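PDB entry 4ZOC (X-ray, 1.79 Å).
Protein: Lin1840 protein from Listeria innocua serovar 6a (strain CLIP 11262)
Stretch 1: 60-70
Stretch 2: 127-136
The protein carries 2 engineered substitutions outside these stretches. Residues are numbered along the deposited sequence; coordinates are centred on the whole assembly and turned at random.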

ATOM      1  N   VAL A  60       9.381 -20.058 -30.489  1.00  8.51           N
ATOM      2  CA  VAL A  60       8.699 -18.942 -31.026  1.00  8.92           C
ATOM      3  C   VAL A  60       7.617 -18.459 -30.101  1.00 11.38           C
ATOM      4  O   VAL A  60       6.889 -19.274 -29.561  1.00 10.35           O
ATOM      5  CB  VAL A  60       7.995 -19.388 -32.323  1.00  8.88           C
ATOM      6  CG1 VAL A  60       7.231 -18.235 -32.944  1.00 11.89           C
ATOM      7  CG2 VAL A  60       9.044 -19.865 -33.304  1.00 11.99           C
ATOM      8  N   LEU A  61       7.482 -17.134 -29.915  1.00 11.36           N
ATOM      9  CA  LEU A  61       6.209 -16.679 -29.310  1.00 12.47           C
ATOM     10  C   LEU A  61       5.454 -15.722 -30.197  1.00  9.55           C
ATOM     11  O   LEU A  61       6.044 -14.885 -30.916  1.00  9.26           O
ATOM     12  CB  LEU A  61       6.365 -16.093 -27.924  1.00 18.68           C
ATOM     13  CG  LEU A  61       6.666 -14.594 -27.886  1.00 17.59           C
ATOM     14  CD1 LEU A  61       6.545 -14.121 -26.460  1.00 21.52           C
ATOM     15  CD2 LEU A  61       8.076 -14.505 -28.380  1.00 21.56           C
ATOM     16  N   GLY A  62       4.140 -15.912 -30.212  1.00  9.06           N
ATOM     17  CA  GLY A  62       3.282 -15.072 -30.947  1.00 10.87           C
ATOM     18  C   GLY A  62       3.281 -15.277 -32.480  1.00  9.56           C
ATOM     19  O   GLY A  62       3.148 -14.313 -33.225  1.00  9.68           O
ATOM     20  N   SER A  63       3.399 -16.526 -32.904  1.00  9.24           N
ATOM     21  CA  SER A  63       3.039 -16.884 -34.297  1.00 10.87           C
ATOM     22  C   SER A  63       1.678 -16.237 -34.694  1.00 13.10           C
ATOM     23  O   SER A  63       0.802 -16.090 -33.865  1.00 12.83           O
ATOM     24  CB  SER A  63       2.990 -18.386 -34.497  1.00 11.34           C
ATOM     25  OG  SER A  63       2.517 -18.715 -35.786  1.00 13.13           O
ATOM     26  N   SER A  64       1.566 -15.774 -35.945  1.00 12.73           N
ATOM     27  CA  SER A  64       0.366 -15.085 -36.371  1.00 14.26           C
ATOM     28  C   SER A  64      -0.727 -15.974 -36.871  1.00 11.26           C
ATOM     29  O   SER A  64      -1.870 -15.512 -36.954  1.00 13.58           O
ATOM     30  CB  SER A  64       0.681 -13.937 -37.395  1.00 14.79           C
ATOM     31  OG  SER A  64       1.320 -14.456 -38.538  1.00 14.21           O
ATOM     32  N   SER A  65      -0.432 -17.235 -37.208  1.00 11.94           N
ATOM     33  CA  SER A  65      -1.399 -18.170 -37.790  1.00 10.85           C
ATOM     34  C   SER A  65      -0.767 -19.558 -38.006  1.00 10.77           C
ATOM     35  O   SER A  65       0.457 -19.747 -37.855  1.00 10.97           O
ATOM     36  CB  SER A  65      -1.868 -17.705 -39.194  1.00 12.68           C
ATOM     37  OG  SER A  65      -0.806 -17.830 -40.145  1.00 14.15           O
ATOM     38  N   ALA A  66      -1.611 -20.511 -38.351  1.00 10.81           N
ATOM     39  CA  ALA A  66      -1.153 -21.887 -38.652  1.00 11.55           C
ATOM     40  C   ALA A  66      -0.150 -21.891 -39.759  1.00 11.58           C
ATOM     41  O   ALA A  66       0.798 -22.620 -39.669  1.00 11.55           O
ATOM     42  CB  ALA A  66      -2.316 -22.768 -39.040  1.00 10.86           C
ATOM     43  N   LEU A  67      -0.322 -21.047 -40.783  1.00 13.45           N
ATOM     44  CA  LEU A  67       0.620 -21.046 -41.903  1.00 14.79           C
ATOM     45  C   LEU A  67       1.985 -20.407 -41.505  1.00 15.42           C
ATOM     46  O   LEU A  67       3.044 -20.746 -42.053  1.00 14.08           O
ATOM     47  CB  LEU A  67       0.053 -20.371 -43.141  1.00 17.61           C
ATOM     48  CG  LEU A  67      -0.445 -21.168 -44.335  1.00 25.03           C
ATOM     49  CD1 LEU A  67      -1.162 -22.471 -44.024  1.00 23.80           C
ATOM     50  CD2 LEU A  67      -1.334 -20.300 -45.231  1.00 19.26           C
ATOM     51  N   ASP A  68       1.927 -19.432 -40.604  1.00 12.92           N
ATOM     52  CA  ASP A  68       3.101 -18.832 -40.030  1.00 12.96           C
ATOM     53  C   ASP A  68       3.878 -19.963 -39.342  1.00 12.02           C
ATOM     54  O   ASP A  68       5.086 -20.193 -39.621  1.00 13.25           O
ATOM     55  CB  ASP A  68       2.748 -17.694 -39.051  1.00 12.28           C
ATOM     56  CG  ASP A  68       3.824 -16.623 -38.940  1.00 14.61           C
ATOM     57  OD1 ASP A  68       4.861 -16.673 -39.645  1.00 17.64           O
ATOM     58  OD2 ASP A  68       3.656 -15.707 -38.082  1.00 15.18           O
ATOM     59  N   MET A  69       3.201 -20.687 -38.472  1.00 12.44           N
ATOM     60  CA  MET A  69       3.821 -21.799 -37.750  1.00 12.15           C
ATOM     61  C   MET A  69       4.430 -22.844 -38.720  1.00 12.42           C
ATOM     62  O   MET A  69       5.613 -23.237 -38.622  1.00 12.54           O
ATOM     63  CB  MET A  69       2.783 -22.417 -36.822  1.00 11.98           C
ATOM     64  CG  MET A  69       3.210 -23.635 -36.025  1.00 11.76           C
ATOM     65  SD  MET A  69       3.372 -25.202 -36.857  1.00 13.91           S
ATOM     66  CE  MET A  69       1.643 -25.687 -36.939  1.00 16.20           C
ATOM     67  N   ILE A  70       3.637 -23.287 -39.658  1.00 11.87           N
ATOM     68  CA  ILE A  70       4.098 -24.368 -40.585  1.00 14.03           C
ATOM     69  C   ILE A  70       5.297 -23.937 -41.387  1.00 13.25           C
ATOM     70  O   ILE A  70       6.266 -24.716 -41.522  1.00 15.53           O
ATOM     71  CB  ILE A  70       2.958 -24.866 -41.484  1.00 14.13           C
ATOM     72  CG1 ILE A  70       1.916 -25.626 -40.672  1.00 16.14           C
ATOM     73  CG2 ILE A  70       3.500 -25.753 -42.625  1.00 17.29           C
ATOM     74  CD1 ILE A  70       0.555 -25.673 -41.340  1.00 18.21           C
ATOM     75  N   THR A 127      -4.860 -24.395 -30.745  1.00  7.72           N
ATOM     76  CA  THR A 127      -4.136 -25.525 -31.394  1.00  8.73           C
ATOM     77  C   THR A 127      -4.417 -25.583 -32.866  1.00  9.07           C
ATOM     78  O   THR A 127      -3.554 -25.994 -33.633  1.00  9.49           O
ATOM     79  CB  THR A 127      -4.438 -26.858 -30.692  1.00  8.45           C
ATOM     80  OG1 THR A 127      -5.856 -27.144 -30.706  1.00 10.38           O
ATOM     81  CG2 THR A 127      -3.920 -26.835 -29.242  1.00 10.25           C
ATOM     82  N   ALA A 128      -5.649 -25.253 -33.264  1.00  9.15           N
ATOM     83  CA  ALA A 128      -6.008 -25.218 -34.684  1.00  8.99           C
ATOM     84  C   ALA A 128      -5.189 -24.205 -35.449  1.00 10.94           C
ATOM     85  O   ALA A 128      -4.952 -24.418 -36.656  1.00 13.45           O
ATOM     86  CB  ALA A 128      -7.501 -24.989 -34.853  1.00  9.29           C
ATOM     87  N   ASP A 129      -4.645 -23.181 -34.750  1.00  9.59           N
ATOM     88  CA  ASP A 129      -3.855 -22.175 -35.413  1.00 11.74           C
ATOM     89  C   ASP A 129      -2.353 -22.359 -35.125  1.00 11.42           C
ATOM     90  O   ASP A 129      -1.568 -21.470 -35.349  1.00 17.34           O
ATOM     91  CB  ASP A 129      -4.374 -20.772 -35.027  1.00 11.26           C
ATOM     92  CG  ASP A 129      -4.443 -19.838 -36.187  1.00 12.71           C
ATOM     93  OD1 ASP A 129      -4.361 -20.293 -37.354  1.00 13.10           O
ATOM     94  OD2 ASP A 129      -4.585 -18.632 -35.951  1.00 13.32           O
ATOM     95  N   GLY A 130      -1.982 -23.522 -34.573  1.00 11.85           N
ATOM     96  CA  GLY A 130      -0.608 -23.939 -34.459  1.00 13.20           C
ATOM     97  C   GLY A 130       0.145 -23.674 -33.158  1.00 14.68           C
ATOM     98  O   GLY A 130       1.326 -23.863 -33.104  1.00 16.32           O
ATOM     99  N   HIS A 131      -0.548 -23.199 -32.141  1.00 12.74           N
ATOM    100  CA  HIS A 131       0.051 -22.895 -30.839  1.00  9.80           C
ATOM    101  C   HIS A 131       0.086 -24.092 -29.899  1.00  8.09           C
ATOM    102  O   HIS A 131      -0.893 -24.766 -29.735  1.00 10.40           O
ATOM    103  CB  HIS A 131      -0.741 -21.767 -30.165  1.00 10.31           C
ATOM    104  CG  HIS A 131      -0.877 -20.528 -31.002  1.00  9.26           C
ATOM    105  ND1 HIS A 131       0.188 -19.711 -31.326  1.00  9.04           N
ATOM    106  CD2 HIS A 131      -1.953 -20.001 -31.631  1.00  7.51           C
ATOM    107  CE1 HIS A 131      -0.229 -18.720 -32.084  1.00  8.60           C
ATOM    108  NE2 HIS A 131      -1.521 -18.886 -32.297  1.00  8.70           N
ATOM    109  N   HIS A 132       1.218 -24.264 -29.202  1.00  8.99           N
ATOM    110  CA  HIS A 132       1.460 -25.399 -28.296  1.00  8.30           C
ATOM    111  C   HIS A 132       1.262 -25.045 -26.838  1.00  8.43           C
ATOM    112  O   HIS A 132       0.945 -25.925 -26.059  1.00  9.72           O
ATOM    113  CB  HIS A 132       2.871 -25.911 -28.382  1.00  7.28           C
ATOM    114  CG  HIS A 132       3.277 -26.235 -29.795  1.00 10.26           C
ATOM    115  ND1 HIS A 132       4.573 -26.156 -30.227  1.00  9.09           N
ATOM    116  CD2 HIS A 132       2.542 -26.635 -30.858  1.00  9.69           C
ATOM    117  CE1 HIS A 132       4.627 -26.452 -31.522  1.00 12.11           C
ATOM    118  NE2 HIS A 132       3.418 -26.779 -31.926  1.00  9.53           N
ATOM    119  N   VAL A 133       1.560 -23.805 -26.466  1.00  8.21           N
ATOM    120  CA  VAL A 133       1.484 -23.322 -25.080  1.00  7.47           C
ATOM    121  C   VAL A 133       0.746 -22.010 -25.005  1.00  8.26           C
ATOM    122  O   VAL A 133       0.938 -21.151 -25.853  1.00  9.74           O
ATOM    123  CB  VAL A 133       2.953 -22.982 -24.545  1.00  7.49           C
ATOM    124  CG1 VAL A 133       3.003 -22.511 -23.111  1.00  8.12           C
ATOM    125  CG2 VAL A 133       3.869 -24.154 -24.686  1.00  8.97           C
ATOM    126  N   THR A 134      -0.050 -21.828 -23.953  1.00  8.83           N
ATOM    127  CA  THR A 134      -0.553 -20.503 -23.657  1.00  7.47           C
ATOM    128  C   THR A 134      -0.029 -19.961 -22.351  1.00  8.01           C
ATOM    129  O   THR A 134       0.072 -20.704 -21.364  1.00  7.62           O
ATOM    130  CB  THR A 134      -2.098 -20.470 -23.625  1.00  7.58           C
ATOM    131  OG1 THR A 134      -2.527 -19.134 -23.320  1.00  9.16           O
ATOM    132  CG2 THR A 134      -2.739 -21.428 -22.532  1.00  6.86           C
ATOM    133  N   PHE A 135       0.154 -18.641 -22.337  1.00  8.71           N
ATOM    134  CA  PHE A 135       0.610 -17.908 -21.159  1.00  8.10           C
ATOM    135  C   PHE A 135      -0.587 -17.560 -20.256  1.00  7.88           C
ATOM    136  O   PHE A 135      -0.968 -16.365 -20.106  1.00  7.08           O
ATOM    137  CB  PHE A 135       1.356 -16.703 -21.574  1.00  7.49           C
ATOM    138  CG  PHE A 135       2.629 -16.977 -22.434  1.00  7.53           C
ATOM    139  CD1 PHE A 135       3.606 -17.984 -22.015  1.00  6.61           C
ATOM    140  CD2 PHE A 135       2.864 -16.238 -23.605  1.00  6.99           C
ATOM    141  CE1 PHE A 135       4.700 -18.196 -22.757  1.00  7.16           C
ATOM    142  CE2 PHE A 135       4.045 -16.407 -24.301  1.00  7.82           C
ATOM    143  CZ  PHE A 135       4.951 -17.381 -23.854  1.00  7.87           C
ATOM    144  N   SER A 136      -1.211 -18.603 -19.747  1.00  7.27           N
ATOM    145  CA  SER A 136      -2.390 -18.538 -18.913  1.00  7.64           C
ATOM    146  C   SER A 136      -2.472 -19.839 -18.122  1.00  7.41           C
ATOM    147  O   SER A 136      -1.991 -20.877 -18.583  1.00  6.85           O
ATOM    148  CB  SER A 136      -3.658 -18.350 -19.789  1.00  8.47           C
ATOM    149  OG  SER A 136      -4.875 -18.482 -19.082  1.00 10.62           O
TER
HETATM  150  O   HOH W   1       3.102 -18.960 -31.251  1.00  9.85           O
HETATM  151  O   HOH W   2       0.825 -20.641 -34.651  1.00 13.74           O
HETATM  152  O   HOH W   3      -4.517 -16.362 -37.300  1.00 19.46           O

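Where does stretch 1 first meet stretch 2? It does so at Leu61, near the end of a strand, where the contact is purely apolar. The CA-to-CB bond of Phe135 points toward stretch 1, and Leu61, whose CA-to-CB bond runs sideways, reaches it with one methyl: Leu61 CD1 lies 4.0 Å from Phe135 CE2, an ordinary van der Waals separation. Both residues are buried, so the pairing keeps two hydrophobic groups out of solvent. The chain then turns at Gly62, whose positive phi by itself favours glycine.

How does the loop after the strand hold on to stretch 2? Largely through water. The CA-to-CB bond of Ser63 points toward stretch 2, and the carbonyl atom Ser63 O sits 3.3 Å from His131 CE1, at the edge of the imidazole and near its plane. The CA atoms of Ser63 and His131 remain 7.6 Å apart, and water 1 helps to bridge the gap: it accepts from Ser63 N at 3.0 Å and hydrogen-bonds to His131 ND1, also at 3.0 Å. Water 2 makes a second bridge, 2.8 Å from Ser63 OG and donating to Asp129 O at 2.6 Å. At Ser64 the side chain points away from stretch 2 and bonds within its own stretch, Ser64 OG donating to Asp68 OD2 at 2.7 Å, while water 3 donates both to Ser64 O at 2.8 Å and to Asp129 OD2 at 2.6 Å.

What happens where the helix of stretch 1 begins? Ser65 is its N-cap: Ser65 OG accepts from Asp68 N at 3.2 Å and, more weakly, from Leu67 N at 3.3 Å, satisfying amides that have no preceding helical turn to bond to. The first amide of the helix is answered from across the contact, as Ala66 N donates to Asp129 OD1 at 2.9 Å. This is the only direct hydrogen bond between the stretches. Asp129 is the first residue to leave the helical conformation at the end of its own helix, so the end of one helix meets the start of another, with the CA atoms of Ala66 and Asp129 only 4.2 Å apart.

What fits against Gly130, further along the helix? Gly130 leaves room for Met69, which points toward it and brings Met69 CG to 3.5 Å from Gly130 O. An ideal CB on Gly130 would lie 3.0 Å from Met69 CB, a tight fit, and the local backbone angles independently call for glycine. The packing has a cost, since Gly130 O is buried without a polar partner in the model.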